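Local coordinates for protein sulfatase (Bacteroides fragilis CAG:558, PDB 6USS) that probably acts as a calcium-dependent arylsulfatase of the gut microbiome, hydrolysing sulfate esters, at residues 98-106 and 493-501; 144-152 and 394-402. The protein carries 1 engineered substitution. All coordinates share one frame; numbering follows the deposited sequence.

How the contacts relate
Contacts 1 and 2 are neighbours, with their centres about 17 Å apart. Along the chain, contact 2 is nested inside the loop that contact 1 closes. They touch directly: H104 O of contact 1 lies 3.4 Å from F144 CB of contact 2, and T99 OG1 packs 3.3 Å from P401 O. Both border helix 88-97. H104 NE2 is hydrogen-bonded to S94 OG of that helix, and Q400 NE2 of contact 2 to T97 O. The helix starts at C88, the engineered residue, which belongs to the calcium site with D42, D43, D322 and N323. Neither contact reaches that site itself.

Contact 1 (98-106 and 493-501); sequences GTNAARHRV and YLRKVGGQR
R105 and G498 make the direct hydrogen bonds of this contact. R105 grips one carbonyl side-on: NE lies 3.1 Å and NH2 3.0 Å from G498 O. The oxygen sits close to the guanidinium plane. NE comes nearly along the C=O axis, whereas NH2 meets a lone pair. A water adds a bridge from A102 O to Q500 N. G499 CA makes a CA-H...O contact with A102 O at 3.4 Å.

One flat group stacks on the same arginine. The amide of Q500 lies over one guanidinium face, with planes 13° apart and Q500 NE2 3.6 Å above the R105 plane. The amide also has D128 as a polar partner.

R103 packs a guanidinium face on an aliphatic side chain. A bend at chi3 (-56°) sets this face over V497, with V497 CB 3.7 Å above the centre of the R103 guanidinium plane. R103 NH2 also forms a salt bridge to D403.

Apolar packing centres on A102. Its CB meets V497 CG2 at 4.0 Å and L494 CD2 at 4.1 Å.

N100 CB makes a van der Waals contact with the Y493 hydroxyl at 3.4 Å from OH. N100, the N-cap of helix 101-104, accepts from A102 N through OD1, the donor standing above the carbonyl plane. Its ND2 bonds to Y424 O.

Helix 101-104 packs on the end of helix 480-496, which closes in a Schellman motif with G498 as its C-prime residue.

Contact 2 (144-152 and 394-402); sequences FQATSLAEI and KHYKTVQPI
Q400 reaches T147 through its first two torsions: chi1 (78°) puts CG between the backbone N and the carbonyl carbon, and a bend at chi2 (-71°) turns the amide toward T147. T147 holds OG1 beside its backbone N, facing V399. These groups tie the loop after helix 383-390 to the turn that leads from strand 143-145 into helix 149-155, in the alkaline phosphatase-like fold of the sulfatase family.

The Q400 amide pairs with both backbone polar groups of T147. OE1 accepts from T147 N at 2.9 Å in a nearly straight bond, though the donor stands 45° out of the carbonyl plane. NE2 donates to T147 O at 3.2 Å. With OE1 and NE2 both engaged, the amide is held at both ends. T147 OG1 accepts from V399 N at 3.0 Å.

Van der Waals contacts lie beside these bonds. The F144 ring meets Q400 obliquely, CZ lying 3.7 Å from Q400 CB. A146 CB packs on the same amide, 3.5 Å from Q400 CD. V399 CG2 rests 3.6 Å from A146 CA.

Farther along, I152 CD1 touches two side chains: T398 CG2 at 4.0 Å and Y396 CD2 at 4.1 Å.

Contact 1 (98-106 and 493-501)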
ATOM      1  N   GLY A  98       6.418  -2.297 -18.413  1.00 20.85           N
ATOM      2  CA  GLY A  98       7.488  -2.081 -19.377  1.00 18.60           C
ATOM      3  C   GLY A  98       7.607  -3.148 -20.436  1.00 17.40           C
ATOM      4  O   GLY A  98       8.643  -3.245 -21.099  1.00 19.53           O
ATOM      5  N   THR A  99       6.551  -3.927 -20.621  1.00 16.65           N
ATOM      6  CA  THR A  99       6.504  -5.092 -21.487  1.00 17.60           C
ATOM      7  C   THR A  99       5.607  -4.769 -22.672  1.00 18.72           C
ATOM      8  O   THR A  99       4.582  -4.097 -22.509  1.00 20.23           O
ATOM      9  CB  THR A  99       5.973  -6.302 -20.687  1.00 21.65           C
ATOM     10  OG1 THR A  99       7.036  -6.883 -19.906  1.00 18.08           O
ATOM     11  CG2 THR A  99       5.397  -7.351 -21.566  1.00 22.55           C
ATOM     12  N   ASN A 100       6.009  -5.206 -23.867  1.00 17.68           N
ATOM     13  CA  ASN A 100       5.116  -5.135 -25.021  1.00 18.65           C
ATOM     14  C   ASN A 100       3.919  -6.072 -24.825  1.00 20.63           C
ATOM     15  O   ASN A 100       4.041  -7.148 -24.229  1.00 17.81           O
ATOM     16  CB  ASN A 100       5.865  -5.501 -26.306  1.00 15.66           C
ATOM     17  CG  ASN A 100       4.947  -5.524 -27.534  1.00 19.20           C
ATOM     18  OD1 ASN A 100       4.501  -6.585 -27.961  1.00 20.65           O
ATOM     19  ND2 ASN A 100       4.660  -4.354 -28.094  1.00 16.43           N
ATOM     20  N   ALA A 101       2.756  -5.666 -25.345  1.00 17.20           N
ATOM     21  CA  ALA A 101       1.525  -6.409 -25.069  1.00 16.17           C
ATOM     22  C   ALA A 101       1.612  -7.865 -25.534  1.00 18.68           C
ATOM     23  O   ALA A 101       1.051  -8.767 -24.899  1.00 18.24           O
ATOM     24  CB  ALA A 101       0.334  -5.700 -25.722  1.00 16.49           C
ATOM     25  N   ALA A 102       2.317  -8.121 -26.637  1.00 17.80           N
ATOM     26  CA  ALA A 102       2.403  -9.487 -27.137  1.00 23.35           C
ATOM     27  C   ALA A 102       3.015 -10.399 -26.090  1.00 21.79           C
ATOM     28  O   ALA A 102       2.595 -11.549 -25.942  1.00 20.69           O
ATOM     29  CB  ALA A 102       3.211  -9.539 -28.437  1.00 21.68           C
ATOM     30  N   ARG A 103       3.979  -9.881 -25.322  1.00 21.01           N
ATOM     31  CA  ARG A 103       4.644 -10.682 -24.306  1.00 18.43           C
ATOM     32  C   ARG A 103       3.787 -10.860 -23.053  1.00 23.91           C
ATOM     33  O   ARG A 103       3.743 -11.962 -22.489  1.00 24.05           O
ATOM     34  CB  ARG A 103       5.989 -10.057 -23.947  1.00 21.35           C
ATOM     35  CG  ARG A 103       6.742 -10.826 -22.890  1.00 19.05           C
ATOM     36  CD  ARG A 103       7.811  -9.977 -22.245  1.00 19.06           C
ATOM     37  NE  ARG A 103       8.757  -9.424 -23.210  1.00 21.92           N
ATOM     38  CZ  ARG A 103       9.710 -10.138 -23.800  1.00 20.94           C
ATOM     39  NH1 ARG A 103       9.828 -11.429 -23.531  1.00 16.71           N
ATOM     40  NH2 ARG A 103      10.542  -9.567 -24.660  1.00 14.12           N
ATOM     41  N   HIS A 104       3.107  -9.813 -22.574  1.00 17.35           N
ATOM     42  CA  HIS A 104       2.404 -10.039 -21.316  1.00 20.49           C
ATOM     43  C   HIS A 104       1.024 -10.662 -21.503  1.00 20.25           C
ATOM     44  O   HIS A 104       0.434 -11.113 -20.516  1.00 18.51           O
ATOM     45  CB  HIS A 104       2.317  -8.748 -20.476  1.00 19.04           C
ATOM     46  CG  HIS A 104       1.567  -7.622 -21.121  1.00 20.14           C
ATOM     47  ND1 HIS A 104       0.239  -7.715 -21.496  1.00 18.14           N
ATOM     48  CD2 HIS A 104       1.955  -6.358 -21.419  1.00 17.29           C
ATOM     49  CE1 HIS A 104      -0.150  -6.559 -22.006  1.00 19.64           C
ATOM     50  NE2 HIS A 104       0.872  -5.719 -21.972  1.00 16.81           N
ATOM     51  N   ARG A 105       0.509 -10.717 -22.729  1.00 17.74           N
ATOM     52  CA  ARG A 105      -0.699 -11.462 -23.082  1.00 18.89           C
ATOM     53  C   ARG A 105      -1.967 -10.948 -22.413  1.00 18.75           C
ATOM     54  O   ARG A 105      -2.996 -11.635 -22.455  1.00 16.91           O
ATOM     55  CB  ARG A 105      -0.552 -12.952 -22.771  1.00 16.51           C
ATOM     56  CG  ARG A 105       0.602 -13.593 -23.490  1.00 22.61           C
ATOM     57  CD  ARG A 105       0.977 -14.883 -22.825  1.00 21.59           C
ATOM     58  NE  ARG A 105       1.720 -15.770 -23.709  1.00 19.12           N
ATOM     59  CZ  ARG A 105       1.989 -17.038 -23.413  1.00 21.38           C
ATOM     60  NH1 ARG A 105       1.565 -17.548 -22.269  1.00 20.64           N
ATOM     61  NH2 ARG A 105       2.677 -17.799 -24.254  1.00 25.26           N
ATOM     62  N   VAL A 106      -1.935  -9.776 -21.787  1.00 15.06           N
ATOM     63  CA  VAL A 106      -3.178  -9.127 -21.387  1.00 17.92           C
ATOM     64  C   VAL A 106      -3.621  -8.285 -22.575  1.00 16.23           C
ATOM     65  O   VAL A 106      -3.476  -7.060 -22.563  1.00 19.45           O
ATOM     66  CB  VAL A 106      -2.995  -8.271 -20.116  1.00 19.63           C
ATOM     67  CG1 VAL A 106      -4.312  -8.020 -19.460  1.00 16.19           C
ATOM     68  CG2 VAL A 106      -2.054  -8.944 -19.141  1.00 17.02           C
ATOM     69  N   TYR A 493       9.312 -11.848 -34.030  1.00 19.05           N
ATOM     70  CA  TYR A 493       9.127 -11.170 -32.752  1.00 19.71           C
ATOM     71  C   TYR A 493       8.017 -11.818 -31.927  1.00 21.19           C
ATOM     72  O   TYR A 493       8.188 -12.063 -30.724  1.00 21.31           O
ATOM     73  CB  TYR A 493       8.832  -9.688 -32.975  1.00 20.37           C
ATOM     74  CG  TYR A 493       8.699  -8.955 -31.669  1.00 21.19           C
ATOM     75  CD1 TYR A 493       9.820  -8.462 -31.014  1.00 20.48           C
ATOM     76  CD2 TYR A 493       7.465  -8.809 -31.059  1.00 18.76           C
ATOM     77  CE1 TYR A 493       9.713  -7.812 -29.806  1.00 20.07           C
ATOM     78  CE2 TYR A 493       7.345  -8.162 -29.837  1.00 23.38           C
ATOM     79  CZ  TYR A 493       8.474  -7.666 -29.217  1.00 25.92           C
ATOM     80  OH  TYR A 493       8.363  -7.012 -28.008  1.00 31.03           O
ATOM     81  N   LEU A 494       6.861 -12.080 -32.546  1.00 20.42           N
ATOM     82  CA  LEU A 494       5.770 -12.701 -31.806  1.00 19.02           C
ATOM     83  C   LEU A 494       6.228 -14.008 -31.184  1.00 21.33           C
ATOM     84  O   LEU A 494       6.020 -14.246 -29.990  1.00 19.90           O
ATOM     85  CB  LEU A 494       4.570 -12.935 -32.721  1.00 20.57           C
ATOM     86  CG  LEU A 494       3.973 -11.688 -33.383  1.00 23.86           C
ATOM     87  CD1 LEU A 494       2.807 -12.071 -34.296  1.00 15.28           C
ATOM     88  CD2 LEU A 494       3.539 -10.649 -32.350  1.00 19.68           C
ATOM     89  N   ARG A 495       6.880 -14.864 -31.979  1.00 22.73           N
ATOM     90  CA  ARG A 495       7.336 -16.139 -31.433  1.00 22.93           C
ATOM     91  C   ARG A 495       8.416 -15.917 -30.382  1.00 22.42           C
ATOM     92  O   ARG A 495       8.438 -16.602 -29.355  1.00 23.07           O
ATOM     93  CB  ARG A 495       7.839 -17.055 -32.548  1.00 19.65           C
ATOM     94  CG  ARG A 495       6.757 -17.493 -33.519  1.00 23.10           C
ATOM     95  CD  ARG A 495       7.324 -18.382 -34.620  1.00 24.14           C
ATOM     96  NE  ARG A 495       8.296 -17.684 -35.475  1.00 24.97           N
ATOM     97  CZ  ARG A 495       8.017 -17.133 -36.660  1.00 25.16           C
ATOM     98  NH1 ARG A 495       6.780 -17.180 -37.147  1.00 21.30           N
ATOM     99  NH2 ARG A 495       8.975 -16.525 -37.360  1.00 24.40           N
ATOM    100  N   LYS A 496       9.290 -14.931 -30.605  1.00 20.38           N
ATOM    101  CA  LYS A 496      10.392 -14.681 -29.681  1.00 20.70           C
ATOM    102  C   LYS A 496       9.891 -14.338 -28.279  1.00 24.34           C
ATOM    103  O   LYS A 496      10.402 -14.869 -27.289  1.00 18.49           O
ATOM    104  CB  LYS A 496      11.287 -13.559 -30.209  1.00 22.27           C
ATOM    105  CG  LYS A 496      12.411 -13.164 -29.233  1.00 23.91           C
ATOM    106  CD  LYS A 496      13.385 -12.140 -29.816  1.00 20.94           C
ATOM    107  CE  LYS A 496      12.827 -10.722 -29.743  1.00 35.30           C
ATOM    108  NZ  LYS A 496      13.270  -9.845 -30.888  1.00 35.40           N
ATOM    109  N   VAL A 497       8.894 -13.457 -28.168  1.00 21.01           N
ATOM    110  CA  VAL A 497       8.448 -12.999 -26.856  1.00 23.73           C
ATOM    111  C   VAL A 497       7.352 -13.917 -26.321  1.00 21.43           C
ATOM    112  O   VAL A 497       6.743 -13.634 -25.282  1.00 21.06           O
ATOM    113  CB  VAL A 497       7.956 -11.537 -26.909  1.00 25.57           C
ATOM    114  CG1 VAL A 497       9.018 -10.623 -27.529  1.00 16.90           C
ATOM    115  CG2 VAL A 497       6.632 -11.456 -27.679  1.00 19.05           C
ATOM    116  N   GLY A 498       7.076 -15.010 -27.024  1.00 22.15           N
ATOM    117  CA  GLY A 498       6.004 -15.895 -26.600  1.00 20.44           C
ATOM    118  C   GLY A 498       4.607 -15.367 -26.850  1.00 26.00           C
ATOM    119  O   GLY A 498       3.680 -15.698 -26.102  1.00 21.57           O
ATOM    120  N   GLY A 499       4.432 -14.541 -27.876  1.00 23.86           N
ATOM    121  CA  GLY A 499       3.115 -14.043 -28.216  1.00 21.76           C
ATOM    122  C   GLY A 499       2.179 -15.159 -28.643  1.00 26.64           C
ATOM    123  O   GLY A 499       2.568 -16.312 -28.860  1.00 25.38           O
ATOM    124  N   GLN A 500       0.908 -14.801 -28.775  1.00 20.38           N
ATOM    125  CA  GLN A 500      -0.127 -15.794 -28.990  1.00 22.37           C
ATOM    126  C   GLN A 500      -0.946 -15.471 -30.231  1.00 24.16           C
ATOM    127  O   GLN A 500      -0.809 -14.419 -30.857  1.00 24.95           O
ATOM    128  CB  GLN A 500      -1.041 -15.897 -27.775  1.00 24.56           C
ATOM    129  CG  GLN A 500      -0.332 -16.328 -26.515  1.00 22.76           C
ATOM    130  CD  GLN A 500      -1.293 -16.396 -25.355  1.00 23.00           C
ATOM    131  OE1 GLN A 500      -1.968 -15.407 -25.033  1.00 21.47           O
ATOM    132  NE2 GLN A 500      -1.394 -17.575 -24.737  1.00 16.53           N
ATOM    133  N   ARG A 501      -1.822 -16.402 -30.575  1.00 26.64           N
ATOM    134  CA  ARG A 501      -2.532 -16.328 -31.835  1.00 23.67           C
ATOM    135  C   ARG A 501      -3.843 -17.068 -31.655  1.00 24.22           C
ATOM    136  O   ARG A 501      -3.943 -17.956 -30.795  1.00 23.26           O
ATOM    137  CB  ARG A 501      -1.692 -16.953 -32.963  1.00 22.20           C
ATOM    138  CG  ARG A 501      -1.537 -18.464 -32.803  1.00 25.86           C
ATOM    139  CD  ARG A 501      -0.167 -19.024 -33.194  1.00 24.03           C
ATOM    140  NE  ARG A 501      -0.094 -19.397 -34.595  1.00 26.57           N
ATOM    141  CZ  ARG A 501       0.662 -20.373 -35.087  1.00 25.47           C
ATOM    142  NH1 ARG A 501       1.434 -21.098 -34.291  1.00 19.21           N
ATOM    143  NH2 ARG A 501       0.650 -20.610 -36.393  1.00 23.03           N
TER
HETATM  144  O   HOH W   1       0.304 -12.261 -27.275  1.00 15.57           O
HETATM  145  O   HOH W   2       4.682 -14.135 -22.959  1.00 23.06           O

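Contact 2 (144-152 and 394-402)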
ATOM      1  N   PHE A 144       0.386 -12.247 -15.977  1.00 18.18           N
ATOM      2  CA  PHE A 144       1.794 -12.009 -16.259  1.00 19.04           C
ATOM      3  C   PHE A 144       2.432 -11.416 -15.006  1.00 21.11           C
ATOM      4  O   PHE A 144       2.020 -10.339 -14.545  1.00 20.53           O
ATOM      5  CB  PHE A 144       1.970 -11.077 -17.457  1.00 22.16           C
ATOM      6  CG  PHE A 144       3.403 -10.878 -17.854  1.00 22.43           C
ATOM      7  CD1 PHE A 144       4.048 -11.809 -18.646  1.00 18.80           C
ATOM      8  CD2 PHE A 144       4.111  -9.765 -17.422  1.00 23.73           C
ATOM      9  CE1 PHE A 144       5.378 -11.643 -18.999  1.00 22.34           C
ATOM     10  CE2 PHE A 144       5.441  -9.584 -17.785  1.00 24.82           C
ATOM     11  CZ  PHE A 144       6.075 -10.524 -18.577  1.00 18.90           C
ATOM     12  N   GLN A 145       3.400 -12.137 -14.434  1.00 16.91           N
ATOM     13  CA  GLN A 145       4.118 -11.651 -13.260  1.00 18.05           C
ATOM     14  C   GLN A 145       5.146 -10.620 -13.699  1.00 21.06           C
ATOM     15  O   GLN A 145       5.869 -10.835 -14.677  1.00 22.10           O
ATOM     16  CB  GLN A 145       4.816 -12.787 -12.513  1.00 17.37           C
ATOM     17  CG  GLN A 145       5.697 -12.287 -11.350  1.00 21.36           C
ATOM     18  CD  GLN A 145       6.420 -13.403 -10.590  1.00 24.57           C
ATOM     19  OE1 GLN A 145       6.373 -14.572 -10.982  1.00 25.17           O
ATOM     20  NE2 GLN A 145       7.091 -13.040  -9.494  1.00 18.39           N
ATOM     21  N   ALA A 146       5.203  -9.498 -12.990  1.00 18.12           N
ATOM     22  CA  ALA A 146       6.130  -8.451 -13.396  1.00 22.27           C
ATOM     23  C   ALA A 146       6.433  -7.540 -12.219  1.00 20.37           C
ATOM     24  O   ALA A 146       5.618  -7.379 -11.306  1.00 20.06           O
ATOM     25  CB  ALA A 146       5.592  -7.628 -14.574  1.00 16.46           C
ATOM     26  N   THR A 147       7.628  -6.959 -12.259  1.00 18.74           N
ATOM     27  CA  THR A 147       8.052  -5.959 -11.293  1.00 16.70           C
ATOM     28  C   THR A 147       7.449  -4.611 -11.682  1.00 21.18           C
ATOM     29  O   THR A 147       7.727  -4.091 -12.772  1.00 19.86           O
ATOM     30  CB  THR A 147       9.576  -5.898 -11.258  1.00 16.34           C
ATOM     31  OG1 THR A 147      10.076  -7.171 -10.828  1.00 22.01           O
ATOM     32  CG2 THR A 147      10.041  -4.824 -10.300  1.00 17.51           C
ATOM     33  N   SER A 148       6.616  -4.061 -10.798  1.00 18.15           N
ATOM     34  CA  SER A 148       5.809  -2.890 -11.107  1.00 17.50           C
ATOM     35  C   SER A 148       6.637  -1.616 -11.152  1.00 21.03           C
ATOM     36  O   SER A 148       7.563  -1.426 -10.358  1.00 20.89           O
ATOM     37  CB  SER A 148       4.692  -2.713 -10.084  1.00 19.03           C
ATOM     38  OG  SER A 148       3.892  -1.586 -10.437  1.00 18.54           O
ATOM     39  N   LEU A 149       6.271  -0.731 -12.082  1.00 17.07           N
ATOM     40  CA  LEU A 149       6.922   0.568 -12.175  1.00 17.17           C
ATOM     41  C   LEU A 149       6.804   1.355 -10.868  1.00 19.83           C
ATOM     42  O   LEU A 149       7.756   2.032 -10.458  1.00 16.65           O
ATOM     43  CB  LEU A 149       6.326   1.347 -13.342  1.00 15.42           C
ATOM     44  CG  LEU A 149       6.632   2.839 -13.501  1.00 14.88           C
ATOM     45  CD1 LEU A 149       8.105   3.132 -13.744  1.00 14.51           C
ATOM     46  CD2 LEU A 149       5.809   3.393 -14.632  1.00 11.73           C
ATOM     47  N   ALA A 150       5.642   1.284 -10.201  1.00 19.33           N
ATOM     48  CA  ALA A 150       5.447   2.032  -8.960  1.00 18.86           C
ATOM     49  C   ALA A 150       6.240   1.438  -7.806  1.00 21.85           C
ATOM     50  O   ALA A 150       6.637   2.173  -6.889  1.00 24.35           O
ATOM     51  CB  ALA A 150       3.963   2.083  -8.590  1.00 19.60           C
ATOM     52  N   GLU A 151       6.447   0.116  -7.814  1.00 22.33           N
ATOM     53  CA  GLU A 151       7.288  -0.521  -6.805  1.00 18.10           C
ATOM     54  C   GLU A 151       8.721  -0.004  -6.878  1.00 19.36           C
ATOM     55  O   GLU A 151       9.355   0.242  -5.844  1.00 22.57           O
ATOM     56  CB  GLU A 151       7.259  -2.041  -6.985  1.00 19.47           C
ATOM     57  CG  GLU A 151       7.775  -2.845  -5.783  1.00 23.08           C
ATOM     58  CD  GLU A 151       6.847  -2.748  -4.557  1.00 22.98           C
ATOM     59  OE1 GLU A 151       5.606  -2.808  -4.739  1.00 21.59           O
ATOM     60  OE2 GLU A 151       7.362  -2.617  -3.417  1.00 24.53           O
ATOM     61  N   ILE A 152       9.248   0.176  -8.090  1.00 16.60           N
ATOM     62  CA  ILE A 152      10.638   0.595  -8.234  1.00 19.65           C
ATOM     63  C   ILE A 152      10.804   2.049  -7.811  1.00 21.20           C
ATOM     64  O   ILE A 152      11.781   2.409  -7.137  1.00 17.21           O
ATOM     65  CB  ILE A 152      11.118   0.362  -9.676  1.00 16.51           C
ATOM     66  CG1 ILE A 152      11.023  -1.118 -10.044  1.00 15.90           C
ATOM     67  CG2 ILE A 152      12.546   0.799  -9.822  1.00 19.98           C
ATOM     68  CD1 ILE A 152      11.416  -1.365 -11.477  1.00 17.66           C
ATOM     69  N   LYS A 394      19.065   5.004 -11.400  1.00 24.83           N
ATOM     70  CA  LYS A 394      20.114   4.678 -12.364  1.00 25.16           C
ATOM     71  C   LYS A 394      20.344   3.181 -12.500  1.00 20.23           C
ATOM     72  O   LYS A 394      20.922   2.752 -13.498  1.00 24.17           O
ATOM     73  CB  LYS A 394      21.425   5.426 -12.017  1.00 17.12           C
ATOM     74  CG  LYS A 394      21.262   6.953 -12.186  1.00 31.28           C
ATOM     75  CD  LYS A 394      22.269   7.814 -11.424  1.00 42.22           C
ATOM     76  CE  LYS A 394      22.401   9.234 -12.037  1.00 48.27           C
ATOM     77  NZ  LYS A 394      21.419   9.587 -13.139  1.00 44.74           N
ATOM     78  N   HIS A 395      19.913   2.376 -11.535  1.00 22.34           N
ATOM     79  CA  HIS A 395      20.054   0.923 -11.643  1.00 23.14           C
ATOM     80  C   HIS A 395      18.858   0.251 -10.976  1.00 22.61           C
ATOM     81  O   HIS A 395      18.368   0.723  -9.941  1.00 20.01           O
ATOM     82  CB  HIS A 395      21.355   0.406 -11.006  1.00 16.99           C
ATOM     83  CG  HIS A 395      21.433   0.640  -9.530  1.00 23.61           C
ATOM     84  ND1 HIS A 395      21.041  -0.304  -8.603  1.00 19.86           N
ATOM     85  CD2 HIS A 395      21.845   1.721  -8.821  1.00 18.86           C
ATOM     86  CE1 HIS A 395      21.212   0.184  -7.387  1.00 24.08           C
ATOM     87  NE2 HIS A 395      21.694   1.413  -7.492  1.00 27.30           N
ATOM     88  N   TYR A 396      18.394  -0.847 -11.579  1.00 21.88           N
ATOM     89  CA  TYR A 396      17.283  -1.630 -11.059  1.00 20.72           C
ATOM     90  C   TYR A 396      17.266  -2.986 -11.745  1.00 22.99           C
ATOM     91  O   TYR A 396      17.852  -3.171 -12.817  1.00 18.85           O
ATOM     92  CB  TYR A 396      15.936  -0.918 -11.255  1.00 17.49           C
ATOM     93  CG  TYR A 396      15.629  -0.468 -12.674  1.00 20.52           C
ATOM     94  CD1 TYR A 396      16.036   0.789 -13.114  1.00 21.14           C
ATOM     95  CD2 TYR A 396      14.902  -1.268 -13.553  1.00 18.26           C
ATOM     96  CE1 TYR A 396      15.757   1.230 -14.379  1.00 17.89           C
ATOM     97  CE2 TYR A 396      14.611  -0.826 -14.840  1.00 18.52           C
ATOM     98  CZ  TYR A 396      15.047   0.433 -15.239  1.00 21.09           C
ATOM     99  OH  TYR A 396      14.791   0.927 -16.491  1.00 18.23           O
ATOM    100  N   LYS A 397      16.579  -3.930 -11.099  1.00 23.08           N
ATOM    101  CA  LYS A 397      16.345  -5.270 -11.605  1.00 22.30           C
ATOM    102  C   LYS A 397      14.846  -5.540 -11.664  1.00 26.00           C
ATOM    103  O   LYS A 397      14.070  -5.011 -10.863  1.00 25.07           O
ATOM    104  CB  LYS A 397      16.993  -6.320 -10.710  1.00 25.27           C
ATOM    105  CG  LYS A 397      18.416  -6.024 -10.294  1.00 31.86           C
ATOM    106  CD  LYS A 397      19.284  -7.243 -10.575  1.00 44.80           C
ATOM    107  CE  LYS A 397      20.722  -6.871 -10.864  1.00 52.71           C
ATOM    108  NZ  LYS A 397      21.405  -7.917 -11.670  1.00 42.38           N
ATOM    109  N   THR A 398      14.447  -6.399 -12.599  1.00 20.19           N
ATOM    110  CA  THR A 398      13.050  -6.735 -12.812  1.00 17.49           C
ATOM    111  C   THR A 398      12.936  -8.238 -13.025  1.00 21.07           C
ATOM    112  O   THR A 398      13.857  -8.862 -13.554  1.00 19.18           O
ATOM    113  CB  THR A 398      12.501  -5.986 -14.035  1.00 21.62           C
ATOM    114  OG1 THR A 398      13.426  -6.133 -15.120  1.00 23.68           O
ATOM    115  CG2 THR A 398      12.353  -4.496 -13.748  1.00 24.35           C
ATOM    116  N   VAL A 399      11.801  -8.826 -12.618  1.00 21.66           N
ATOM    117  CA  VAL A 399      11.602 -10.250 -12.905  1.00 18.19           C
ATOM    118  C   VAL A 399      11.367 -10.481 -14.389  1.00 18.47           C
ATOM    119  O   VAL A 399      11.716 -11.542 -14.917  1.00 24.42           O
ATOM    120  CB  VAL A 399      10.448 -10.857 -12.074  1.00 25.46           C
ATOM    121  CG1 VAL A 399      10.751 -10.780 -10.566  1.00 13.62           C
ATOM    122  CG2 VAL A 399       9.105 -10.198 -12.410  1.00 19.47           C
ATOM    123  N   GLN A 400      10.773  -9.514 -15.085  1.00 16.21           N
ATOM    124  CA  GLN A 400      10.404  -9.658 -16.484  1.00 16.53           C
ATOM    125  C   GLN A 400      11.334  -8.833 -17.365  1.00 18.25           C
ATOM    126  O   GLN A 400      11.870  -7.812 -16.915  1.00 17.86           O
ATOM    127  CB  GLN A 400       8.959  -9.192 -16.724  1.00 18.13           C
ATOM    128  CG  GLN A 400       8.784  -7.667 -16.801  1.00 17.66           C
ATOM    129  CD  GLN A 400       8.963  -6.960 -15.447  1.00 18.93           C
ATOM    130  OE1 GLN A 400       9.374  -7.569 -14.452  1.00 17.29           O
ATOM    131  NE2 GLN A 400       8.634  -5.674 -15.407  1.00 14.18           N
ATOM    132  N   PRO A 401      11.532  -9.232 -18.625  1.00 17.75           N
ATOM    133  CA  PRO A 401      12.294  -8.385 -19.555  1.00 19.57           C
ATOM    134  C   PRO A 401      11.583  -7.065 -19.790  1.00 19.86           C
ATOM    135  O   PRO A 401      10.357  -6.981 -19.717  1.00 19.24           O
ATOM    136  CB  PRO A 401      12.344  -9.211 -20.848  1.00 13.98           C
ATOM    137  CG  PRO A 401      11.876 -10.568 -20.481  1.00 15.14           C
ATOM    138  CD  PRO A 401      10.963 -10.406 -19.301  1.00 14.27           C
ATOM    139  N   ILE A 402      12.364  -6.025 -20.079  1.00 20.49           N
ATOM    140  CA  ILE A 402      11.818  -4.696 -20.340  1.00 24.00           C
ATOM    141  C   ILE A 402      11.898  -4.429 -21.836  1.00 22.71           C
ATOM    142  O   ILE A 402      12.987  -4.206 -22.379  1.00 23.67           O
ATOM    143  CB  ILE A 402      12.546  -3.611 -19.545  1.00 22.80           C
ATOM    144  CG1 ILE A 402      12.528  -3.968 -18.062  1.00 22.94           C
ATOM    145  CG2 ILE A 402      11.874  -2.265 -19.761  1.00 21.01           C
ATOM    146  CD1 ILE A 402      11.157  -3.910 -17.469  1.00 19.71           C
TER